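Local coordinates for protein bifunctional autolysin (Staphylococcus aureus subsp. aureus Mu50, PDB 6FXO) that hydrolyses peptidoglycan as an autolysin, its family 73 glycoside hydrolase domain probably cleaving the glycan strands as an N-acetylglucosaminidase, at residues A[52-57]-A[62-67]; A[47-52]-A[198-203]; A[109-114]-A[225-230]. All coordinates share one frame; numbering follows the deposited sequence.

How the contacts relate
Read from the N terminus, the chain first passes 47-52, which will wait almost 150 residues for its partner. Lys52 is shared with contact 1, where helix 51-56 meets residues 62-67 across a short turn; this small loop is nested inside the large one closed by contact 2 when 198-203 arrives. In between, 109-114 opens contact 3, which 225-230 closes after contact 2, and the two long loops cross. Contacts 1 and 2 touch, with centres about 10 Å apart; contact 1 ties helix 51-56 to the following loop, contact 2 the end of helix 42-49 to helix 195-200. Contact 3 joins helices 106-116 and 216-231, and Tyr228 links it to Tyr62 of contact 1.

Contact 1: A[52-57]-A[62-67]; sequences KRLAQD and YQFLRL
Leu54 lies against two neighbouring side chains, the amide of Gln63 and the ring of Phe64. Its CD1 comes within 3.5 Å of Gln63 OE1, while its CB is 3.6 Å from Gln63 NE2, and the leucine and glutamine side chains cross at about a right angle. The same CB reaches Phe64 CZ at 3.8 Å, approaching the ring obliquely. At the ring edge, near its plane, sits the backbone N of Ala55, 3.8 Å from Phe64 CE2. No hydrogen bond spans the two segments, and the meeting is one of van der Waals contact. Here helix 51-56 and the 3-10 segment ending at Phe64 are brought together across a four-residue link, so that the helix packs on the loop leading to helix 75-82, with helices 195-200 and 216-231 and strand 237-242 around it. Two features of Gln63 place it: CG stands between the backbone N and the carbonyl carbon (chi1 64°), lying 3.7 Å above the Phe64 plane and over the ring centre, and from there the chain runs out extended to Leu54. Its amide is held by the polar groups around it, since NE2 is hydrogen-bonded to both Leu60 O and Asn218 OD1, which should restrict its rotation. Farther out, Ile240 and Pro241 of strand 237-242 pack on the Phe64 ring, Ile240 also touches Ala55, and Tyr196 meets that ring with planes at about 40°.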
loop_
_atom_site.group_PDB
_atom_site.type_symbol
_atom_site.label_atom_id
_atom_site.label_comp_id
_atom_site.label_asym_id
_atom_site.label_seq_id
_atom_site.Cartn_x
_atom_site.Cartn_y
_atom_site.Cartn_z
ATOM N N LYS A 52 -5.014 6.977 -18.519
ATOM C CA LYS A 52 -6.167 7.749 -18.868
ATOM C C LYS A 52 -7.419 7.002 -18.482
ATOM O O LYS A 52 -8.416 7.610 -18.113
ATOM C CB LYS A 52 -6.222 8.161 -20.354
ATOM C CG LYS A 52 -6.968 9.498 -20.711
ATOM C CD LYS A 52 -7.818 10.287 -19.620
ATOM C CE LYS A 52 -8.432 11.601 -20.158
ATOM N NZ LYS A 52 -9.147 12.481 -19.134
ATOM N N ARG A 53 -7.365 5.673 -18.556
ATOM C CA ARG A 53 -8.543 4.925 -18.183
ATOM C C ARG A 53 -8.632 4.812 -16.663
ATOM O O ARG A 53 -9.715 5.006 -16.123
ATOM C CB ARG A 53 -8.539 3.519 -18.807
ATOM C CG ARG A 53 -9.451 2.554 -18.065
ATOM C CD ARG A 53 -9.100 1.105 -18.313
ATOM N NE ARG A 53 -9.672 0.246 -17.274
ATOM C CZ ARG A 53 -8.984 -0.720 -16.667
ATOM N NH1 ARG A 53 -7.714 -0.961 -17.012
ATOM N NH2 ARG A 53 -9.563 -1.458 -15.730
ATOM N N LEU A 54 -7.493 4.510 -15.965
ATOM C CA LEU A 54 -7.548 4.400 -14.551
ATOM C C LEU A 54 -7.948 5.714 -13.874
ATOM O O LEU A 54 -8.659 5.631 -12.888
ATOM C CB LEU A 54 -6.192 3.873 -14.063
ATOM C CG LEU A 54 -5.606 2.753 -14.928
ATOM C CD1 LEU A 54 -4.151 2.514 -14.573
ATOM C CD2 LEU A 54 -6.438 1.475 -14.774
ATOM N N ALA A 55 -7.553 6.915 -14.408
ATOM C CA ALA A 55 -7.981 8.152 -13.697
ATOM C C ALA A 55 -9.520 8.419 -13.663
ATOM O O ALA A 55 -10.012 9.007 -12.725
ATOM C CB ALA A 55 -7.280 9.377 -14.283
ATOM N N GLN A 56 -10.225 7.980 -14.667
ATOM C CA GLN A 56 -11.674 8.157 -14.771
ATOM C C GLN A 56 -12.536 7.318 -13.856
ATOM O O GLN A 56 -13.667 7.664 -13.594
ATOM C CB GLN A 56 -12.149 8.098 -16.222
ATOM C CG GLN A 56 -11.322 8.991 -17.139
ATOM C CD GLN A 56 -12.121 9.462 -18.321
ATOM O OE1 GLN A 56 -12.396 10.653 -18.498
ATOM N NE2 GLN A 56 -12.574 8.508 -19.107
ATOM N N ASP A 57 -12.003 6.201 -13.410
ATOM C CA ASP A 57 -12.680 5.295 -12.519
ATOM C C ASP A 57 -12.447 5.692 -11.052
ATOM O O ASP A 57 -11.294 5.818 -10.617
ATOM C CB ASP A 57 -12.175 3.871 -12.735
ATOM C CG ASP A 57 -13.050 2.851 -12.067
ATOM O OD1 ASP A 57 -12.856 2.611 -10.862
ATOM O OD2 ASP A 57 -13.932 2.292 -12.748
ATOM N N TYR A 62 -7.300 5.374 -7.142
ATOM C CA TYR A 62 -6.514 5.311 -5.934
ATOM C C TYR A 62 -5.087 4.864 -6.096
ATOM O O TYR A 62 -4.326 5.013 -5.145
ATOM C CB TYR A 62 -7.321 4.770 -4.688
ATOM C CG TYR A 62 -8.292 5.788 -4.084
ATOM C CD1 TYR A 62 -9.474 6.119 -4.733
ATOM C CD2 TYR A 62 -7.987 6.476 -2.907
ATOM C CE1 TYR A 62 -10.317 7.104 -4.251
ATOM C CE2 TYR A 62 -8.851 7.484 -2.384
ATOM C CZ TYR A 62 -9.996 7.772 -3.059
ATOM O OH TYR A 62 -10.885 8.661 -2.498
ATOM N N GLN A 63 -4.711 4.302 -7.318
ATOM C CA GLN A 63 -3.352 3.859 -7.557
ATOM C C GLN A 63 -2.455 5.087 -7.694
ATOM O O GLN A 63 -1.246 4.968 -7.639
ATOM C CB GLN A 63 -3.212 2.917 -8.775
ATOM C CG GLN A 63 -3.548 3.462 -10.159
ATOM C CD GLN A 63 -3.809 2.222 -10.999
ATOM O OE1 GLN A 63 -2.822 1.528 -11.479
ATOM N NE2 GLN A 63 -5.175 1.909 -11.166
ATOM N N PHE A 64 -3.069 6.209 -7.965
ATOM C CA PHE A 64 -2.359 7.495 -8.097
ATOM C C PHE A 64 -2.373 8.303 -6.778
ATOM O O PHE A 64 -1.833 9.406 -6.730
ATOM C CB PHE A 64 -2.827 8.318 -9.253
ATOM C CG PHE A 64 -3.027 7.567 -10.539
ATOM C CD1 PHE A 64 -1.929 6.973 -11.226
ATOM C CD2 PHE A 64 -4.293 7.408 -11.066
ATOM C CE1 PHE A 64 -2.148 6.264 -12.347
ATOM C CE2 PHE A 64 -4.486 6.677 -12.226
ATOM C CZ PHE A 64 -3.418 6.108 -12.861
ATOM N N LEU A 65 -3.045 7.781 -5.734
ATOM C CA LEU A 65 -3.060 8.516 -4.475
ATOM C C LEU A 65 -1.588 8.534 -3.897
ATOM O O LEU A 65 -0.942 7.495 -3.893
ATOM C CB LEU A 65 -4.001 7.833 -3.421
ATOM C CG LEU A 65 -4.038 8.390 -1.998
ATOM C CD1 LEU A 65 -5.012 9.669 -1.915
ATOM C CD2 LEU A 65 -4.351 7.292 -0.931
ATOM N N ARG A 66 -1.095 9.662 -3.381
ATOM C CA ARG A 66 0.244 9.658 -2.819
ATOM C C ARG A 66 0.280 9.147 -1.372
ATOM O O ARG A 66 -0.308 9.701 -0.464
ATOM C CB ARG A 66 0.898 11.075 -2.892
ATOM C CG ARG A 66 1.213 11.629 -4.293
ATOM C CD ARG A 66 2.574 11.196 -4.923
ATOM N NE ARG A 66 3.683 11.776 -4.167
ATOM C CZ ARG A 66 4.421 12.830 -4.527
ATOM N NH1 ARG A 66 4.175 13.458 -5.668
ATOM N NH2 ARG A 66 5.365 13.287 -3.724
ATOM N N LEU A 67 0.937 8.007 -1.209
ATOM C CA LEU A 67 1.162 7.237 -0.017
ATOM C C LEU A 67 2.188 7.851 0.931
ATOM O O LEU A 67 2.294 7.452 2.080
ATOM C CB LEU A 67 1.602 5.816 -0.536
ATOM C CG LEU A 67 0.548 5.076 -1.466
ATOM C CD1 LEU A 67 0.991 3.706 -1.855
ATOM C CD2 LEU A 67 -0.807 4.877 -0.620
#

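Contact 2: A[47-52]-A[198-203]; sequences HAMDTK and MRWNPA
Met49 lays its side chain over the indole of Trp200, and CG rather than sulfur makes the most direct approach. That CG stands 3.3 Å from the centroid of the six-membered ring and only 9° off the ring normal, a CH-pi contact over the face. SD follows at 4.1 Å from the same centroid but lies obliquely, 32° from the normal, giving a Met-aromatic contact. The methionine runs extended through chi2 and then bends at chi3 (53°), so that CE turns aside beyond the sulfur. Ala48 adds a lighter touch, its CB lying 4.3 Å from Trp200 CZ2. On the tryptophan side, CG is anti to the carbonyl carbon and beside the backbone N, an orientation that swings the indole across to the 47-52 segment. The indole is thus sandwiched: the face opposite Met49 carries Arg199 CG, 3.1 Å above its plane. The arginine chain is extended at chi1 and chi3 but bent at chi2, and this bend brings the guanidinium up against the indole, with Trp200 CH2 lying 3.4 Å above the centre of the Arg199 guanidinium plane.

The contact joins the junction between helices 42-49 and 51-56 to the C-terminal end of helix 195-200, which falls within the glucosaminidase sequence family of the lysozyme clan. Both sides are helix boundaries. Asp50 is the N-cap of helix 51-56 and the centre of an inverse gamma turn, its OD2 weakly bonded to Arg53 N; Asn201 leaves helix 195-200 with positive phi. Around the pair, Tyr196 packs on Trp200 while its OH is hydrogen-bonded to Met49 O, and Arg199 NE is held by Asp213 O. Val17 and Gln21 of helix 14-22 touch Met49 and Trp200 respectively.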
loop_
_atom_site.group_PDB
_atom_site.type_symbol
_atom_site.label_atom_id
_atom_site.label_comp_id
_atom_site.label_asym_id
_atom_site.label_seq_id
_atom_site.Cartn_x
_atom_site.Cartn_y
_atom_site.Cartn_z
ATOM N N HIS A 47 -3.640 -1.812 -21.451
ATOM C CA HIS A 47 -4.936 -1.493 -20.806
ATOM C C HIS A 47 -4.840 -1.311 -19.291
ATOM O O HIS A 47 -5.512 -0.488 -18.702
ATOM C CB HIS A 47 -5.979 -2.581 -21.159
ATOM C CG HIS A 47 -7.326 -2.436 -20.525
ATOM N ND1 HIS A 47 -7.744 -3.275 -19.515
ATOM C CD2 HIS A 47 -8.401 -1.690 -20.876
ATOM C CE1 HIS A 47 -9.035 -3.053 -19.276
ATOM N NE2 HIS A 47 -9.456 -2.099 -20.091
ATOM N N ALA A 48 -4.035 -2.127 -18.687
ATOM C CA ALA A 48 -3.807 -2.115 -17.272
ATOM C C ALA A 48 -2.927 -0.913 -16.852
ATOM O O ALA A 48 -2.961 -0.496 -15.695
ATOM C CB ALA A 48 -3.154 -3.401 -16.871
ATOM N N MET A 49 -2.190 -0.372 -17.831
ATOM C CA MET A 49 -1.258 0.768 -17.690
ATOM C C MET A 49 -1.793 2.137 -18.123
ATOM O O MET A 49 -1.284 3.204 -17.739
ATOM C CB MET A 49 -0.034 0.490 -18.576
ATOM C CG MET A 49 1.018 -0.325 -17.937
ATOM S SD MET A 49 2.330 -0.649 -19.153
ATOM C CE MET A 49 2.695 0.925 -19.671
ATOM N N ASP A 50 -2.813 2.092 -18.914
ATOM C CA ASP A 50 -3.445 3.275 -19.449
ATOM C C ASP A 50 -3.988 4.147 -18.396
ATOM O O ASP A 50 -5.155 4.092 -18.097
ATOM C CB ASP A 50 -4.496 2.850 -20.491
ATOM C CG ASP A 50 -5.191 4.001 -21.180
ATOM O OD1 ASP A 50 -4.510 4.768 -21.886
ATOM O OD2 ASP A 50 -6.427 4.095 -21.067
ATOM N N THR A 51 -3.148 5.009 -17.861
ATOM C CA THR A 51 -3.651 5.891 -16.796
ATOM C C THR A 51 -4.848 6.711 -17.229
ATOM O O THR A 51 -5.602 7.156 -16.372
ATOM C CB THR A 51 -2.643 6.932 -16.360
ATOM O OG1 THR A 51 -2.527 7.875 -17.412
ATOM C CG2 THR A 51 -1.306 6.361 -16.023
ATOM N N LYS A 52 -5.014 6.977 -18.519
ATOM C CA LYS A 52 -6.167 7.749 -18.868
ATOM C C LYS A 52 -7.419 7.002 -18.482
ATOM O O LYS A 52 -8.416 7.610 -18.113
ATOM C CB LYS A 52 -6.222 8.161 -20.354
ATOM C CG LYS A 52 -6.968 9.498 -20.711
ATOM C CD LYS A 52 -7.818 10.287 -19.620
ATOM C CE LYS A 52 -8.432 11.601 -20.158
ATOM N NZ LYS A 52 -9.147 12.481 -19.134
ATOM N N MET A 198 4.728 2.006 -8.081
ATOM C CA MET A 198 5.276 0.748 -7.539
ATOM C C MET A 198 5.208 -0.409 -8.522
ATOM O O MET A 198 6.060 -1.287 -8.451
ATOM C CB MET A 198 4.662 0.316 -6.198
ATOM C CG MET A 198 4.643 1.377 -5.180
ATOM S SD MET A 198 3.764 0.843 -3.715
ATOM C CE MET A 198 4.002 2.229 -2.685
ATOM N N ARG A 199 4.224 -0.368 -9.414
ATOM C CA ARG A 199 4.036 -1.388 -10.400
ATOM C C ARG A 199 4.801 -1.203 -11.694
ATOM O O ARG A 199 5.510 -2.132 -12.078
ATOM C CB ARG A 199 2.532 -1.609 -10.761
ATOM C CG ARG A 199 2.270 -2.724 -11.866
ATOM C CD ARG A 199 2.820 -4.135 -11.441
ATOM N NE ARG A 199 2.683 -5.132 -12.489
ATOM C CZ ARG A 199 3.351 -5.154 -13.627
ATOM N NH1 ARG A 199 4.260 -4.205 -13.889
ATOM N NH2 ARG A 199 3.109 -6.102 -14.518
ATOM N N TRP A 200 4.605 -0.030 -12.359
ATOM C CA TRP A 200 5.228 0.361 -13.608
ATOM C C TRP A 200 6.500 1.227 -13.529
ATOM O O TRP A 200 7.232 1.317 -14.517
ATOM C CB TRP A 200 4.128 1.035 -14.424
ATOM C CG TRP A 200 2.831 0.283 -14.299
ATOM C CD1 TRP A 200 1.761 0.610 -13.529
ATOM C CD2 TRP A 200 2.513 -0.966 -14.920
ATOM N NE1 TRP A 200 0.790 -0.367 -13.632
ATOM C CE2 TRP A 200 1.224 -1.337 -14.482
ATOM C CE3 TRP A 200 3.191 -1.804 -15.804
ATOM C CZ2 TRP A 200 0.602 -2.515 -14.897
ATOM C CZ3 TRP A 200 2.573 -2.972 -16.217
ATOM C CH2 TRP A 200 1.294 -3.314 -15.766
ATOM N N ASN A 201 6.758 1.861 -12.363
ATOM C CA ASN A 201 7.926 2.703 -12.189
ATOM C C ASN A 201 8.121 3.678 -13.347
ATOM O O ASN A 201 9.112 3.519 -14.031
ATOM C CB ASN A 201 9.181 1.845 -12.090
ATOM C CG ASN A 201 10.343 2.550 -11.449
ATOM O OD1 ASN A 201 10.750 3.630 -11.889
ATOM N ND2 ASN A 201 10.993 1.966 -10.466
ATOM N N PRO A 202 7.258 4.688 -13.586
ATOM C CA PRO A 202 7.579 5.546 -14.726
ATOM C C PRO A 202 9.016 6.227 -14.709
ATOM O O PRO A 202 9.493 6.430 -15.821
ATOM C CB PRO A 202 6.405 6.534 -14.760
ATOM C CG PRO A 202 5.232 5.746 -14.100
ATOM C CD PRO A 202 5.888 4.901 -13.061
ATOM N N ALA A 203 9.705 6.617 -13.576
ATOM C CA ALA A 203 11.022 7.232 -13.756
ATOM C C ALA A 203 12.027 6.245 -14.397
ATOM O O ALA A 203 12.864 6.660 -15.200
ATOM C CB ALA A 203 11.558 7.731 -12.420
#

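Contact 3: A[109-114]-A[225-230]; sequences LISHAL and KGYYDK
Helix 106-116 and helix 216-231, both within the glucosaminidase domain of the lysozyme clan, meet here through a single aromatic side chain, Tyr227, whose ring reaches across to Ser111 and Leu114 one helical turn apart. The contact thus joins two helices far apart in sequence, with helix 75-82 alongside through Phe81. The tyrosine starts with CG anti to the carbonyl carbon and beside the backbone N (chi1 -68°), which directs the ring at the other helix. Ser111 CB lies over one face of the ring, 3.3 Å from Tyr227 CE2. The Leu114 side chain points against the incoming tyrosine, and its CD1, on the same side of the ring plane as Ser111 CB, meets Tyr227 CE1 obliquely at 3.2 Å. Within 225-230 the buried surface comes from Tyr227 alone, and no direct hydrogen bond crosses between the helices.

The polar groups are served in other ways. Ser111 OG takes the position between the backbone N and the carbonyl carbon and is hydrogen-bonded to Val107 O on the preceding turn of its own helix, leaving CB to face the ring. Beyond the pair, Phe81 touches Leu114, and the neighbouring Tyr228 is hydrogen-bonded through its OH to Asn105 and Gln71. What joins the two helices in polar terms is one water molecule: it donates to Ser111 O at 2.7 Å and stands 2.9 Å from Tyr227 OH, bridging a backbone carbonyl to the phenol.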
loop_
_atom_site.group_PDB
_atom_site.type_symbol
_atom_site.label_atom_id
_atom_site.label_comp_id
_atom_site.label_asym_id
_atom_site.label_seq_id
_atom_site.Cartn_x
_atom_site.Cartn_y
_atom_site.Cartn_z
ATOM N N LEU A 109 -0.861 2.927 6.047
ATOM C CA LEU A 109 -0.287 2.301 7.224
ATOM C C LEU A 109 -1.255 1.339 7.910
ATOM O O LEU A 109 -0.824 0.268 8.335
ATOM C CB LEU A 109 0.129 3.372 8.211
ATOM C CG LEU A 109 1.274 3.097 9.132
ATOM C CD1 LEU A 109 2.564 3.091 8.348
ATOM C CD2 LEU A 109 1.334 4.249 10.172
ATOM N N ILE A 110 -2.581 1.744 8.026
ATOM C CA ILE A 110 -3.490 0.901 8.660
ATOM C C ILE A 110 -3.787 -0.371 7.817
ATOM O O ILE A 110 -3.756 -1.457 8.393
ATOM C CB ILE A 110 -4.780 1.722 8.836
ATOM C CG1 ILE A 110 -4.603 2.808 9.887
ATOM C CG2 ILE A 110 -6.068 0.807 9.115
ATOM C CD1 ILE A 110 -5.842 3.737 9.808
ATOM N N SER A 111 -4.022 -0.239 6.480
ATOM C CA SER A 111 -4.303 -1.436 5.773
ATOM C C SER A 111 -3.126 -2.351 5.919
ATOM O O SER A 111 -3.325 -3.545 6.040
ATOM C CB SER A 111 -4.674 -1.140 4.321
ATOM O OG SER A 111 -3.613 -0.520 3.654
ATOM N N HIS A 112 -1.930 -1.802 5.948
ATOM C CA HIS A 112 -0.807 -2.695 6.106
ATOM C C HIS A 112 -0.918 -3.359 7.500
ATOM O O HIS A 112 -0.680 -4.532 7.585
ATOM C CB HIS A 112 0.568 -2.029 6.034
ATOM C CG HIS A 112 1.039 -1.969 4.631
ATOM N ND1 HIS A 112 0.291 -1.364 3.687
ATOM C CD2 HIS A 112 2.075 -2.573 4.008
ATOM C CE1 HIS A 112 0.835 -1.587 2.487
ATOM N NE2 HIS A 112 1.916 -2.316 2.655
ATOM N N ALA A 113 -1.285 -2.586 8.589
ATOM C CA ALA A 113 -1.385 -3.239 9.895
ATOM C C ALA A 113 -2.485 -4.387 9.941
ATOM O O ALA A 113 -2.309 -5.381 10.587
ATOM C CB ALA A 113 -1.669 -2.242 10.977
ATOM N N LEU A 114 -3.567 -4.168 9.248
ATOM C CA LEU A 114 -4.701 -5.069 9.126
ATOM C C LEU A 114 -4.375 -6.432 8.424
ATOM O O LEU A 114 -4.899 -7.458 8.820
ATOM C CB LEU A 114 -5.739 -4.348 8.293
ATOM C CG LEU A 114 -6.527 -3.306 9.096
ATOM C CD1 LEU A 114 -7.597 -2.655 8.250
ATOM C CD2 LEU A 114 -7.167 -3.965 10.296
ATOM N N LYS A 225 -9.438 2.113 -1.653
ATOM C CA LYS A 225 -10.591 2.921 -1.729
ATOM C C LYS A 225 -11.616 2.274 -0.828
ATOM O O LYS A 225 -12.418 2.986 -0.262
ATOM C CB LYS A 225 -11.126 2.977 -3.160
ATOM C CG LYS A 225 -12.357 3.869 -3.347
ATOM C CD LYS A 225 -13.589 3.059 -3.750
ATOM C CE LYS A 225 -14.772 3.888 -4.206
ATOM N NZ LYS A 225 -15.853 3.041 -4.793
ATOM N N GLY A 226 -11.539 0.943 -0.609
ATOM C CA GLY A 226 -12.547 0.324 0.256
ATOM C C GLY A 226 -12.360 0.800 1.681
ATOM O O GLY A 226 -13.337 1.088 2.377
ATOM N N TYR A 227 -11.138 0.930 2.095
ATOM C CA TYR A 227 -10.938 1.391 3.421
ATOM C C TYR A 227 -11.351 2.861 3.516
ATOM O O TYR A 227 -11.891 3.241 4.527
ATOM C CB TYR A 227 -9.437 1.315 3.879
ATOM C CG TYR A 227 -8.882 -0.054 4.040
ATOM C CD1 TYR A 227 -9.185 -0.834 5.152
ATOM C CD2 TYR A 227 -8.105 -0.632 3.051
ATOM C CE1 TYR A 227 -8.742 -2.140 5.264
ATOM C CE2 TYR A 227 -7.650 -1.930 3.154
ATOM C CZ TYR A 227 -7.967 -2.684 4.263
ATOM O OH TYR A 227 -7.500 -3.960 4.393
ATOM N N TYR A 228 -11.124 3.689 2.469
ATOM C CA TYR A 228 -11.487 5.077 2.506
ATOM C C TYR A 228 -12.962 5.245 2.712
ATOM O O TYR A 228 -13.333 6.140 3.444
ATOM C CB TYR A 228 -11.104 5.854 1.212
ATOM C CG TYR A 228 -9.801 6.584 1.350
ATOM C CD1 TYR A 228 -8.590 5.994 0.940
ATOM C CD2 TYR A 228 -9.759 7.871 1.903
ATOM C CE1 TYR A 228 -7.374 6.671 1.097
ATOM C CE2 TYR A 228 -8.552 8.541 2.083
ATOM C CZ TYR A 228 -7.367 7.946 1.680
ATOM O OH TYR A 228 -6.201 8.659 1.853
ATOM N N ASP A 229 -13.771 4.447 2.063
ATOM C CA ASP A 229 -15.207 4.537 2.209
ATOM C C ASP A 229 -15.694 4.092 3.580
ATOM O O ASP A 229 -16.669 4.616 4.060
ATOM C CB ASP A 229 -15.953 3.739 1.124
ATOM C CG ASP A 229 -15.659 4.173 -0.295
ATOM O OD1 ASP A 229 -15.532 5.392 -0.527
ATOM O OD2 ASP A 229 -15.653 3.304 -1.191
ATOM N N LYS A 230 -15.009 3.122 4.180
ATOM C CA LYS A 230 -15.423 2.626 5.484
ATOM C C LYS A 230 -15.095 3.627 6.479
ATOM O O LYS A 230 -15.873 3.858 7.386
ATOM C CB LYS A 230 -14.729 1.293 5.840
ATOM C CG LYS A 230 -15.631 0.089 5.557
ATOM C CD LYS A 230 -15.552 -1.042 6.584
ATOM C CE LYS A 230 -16.346 -2.282 6.232
ATOM N NZ LYS A 230 -16.177 -3.367 7.249
HETATM O O HOH W 1 -4.685 -4.253 3.854
#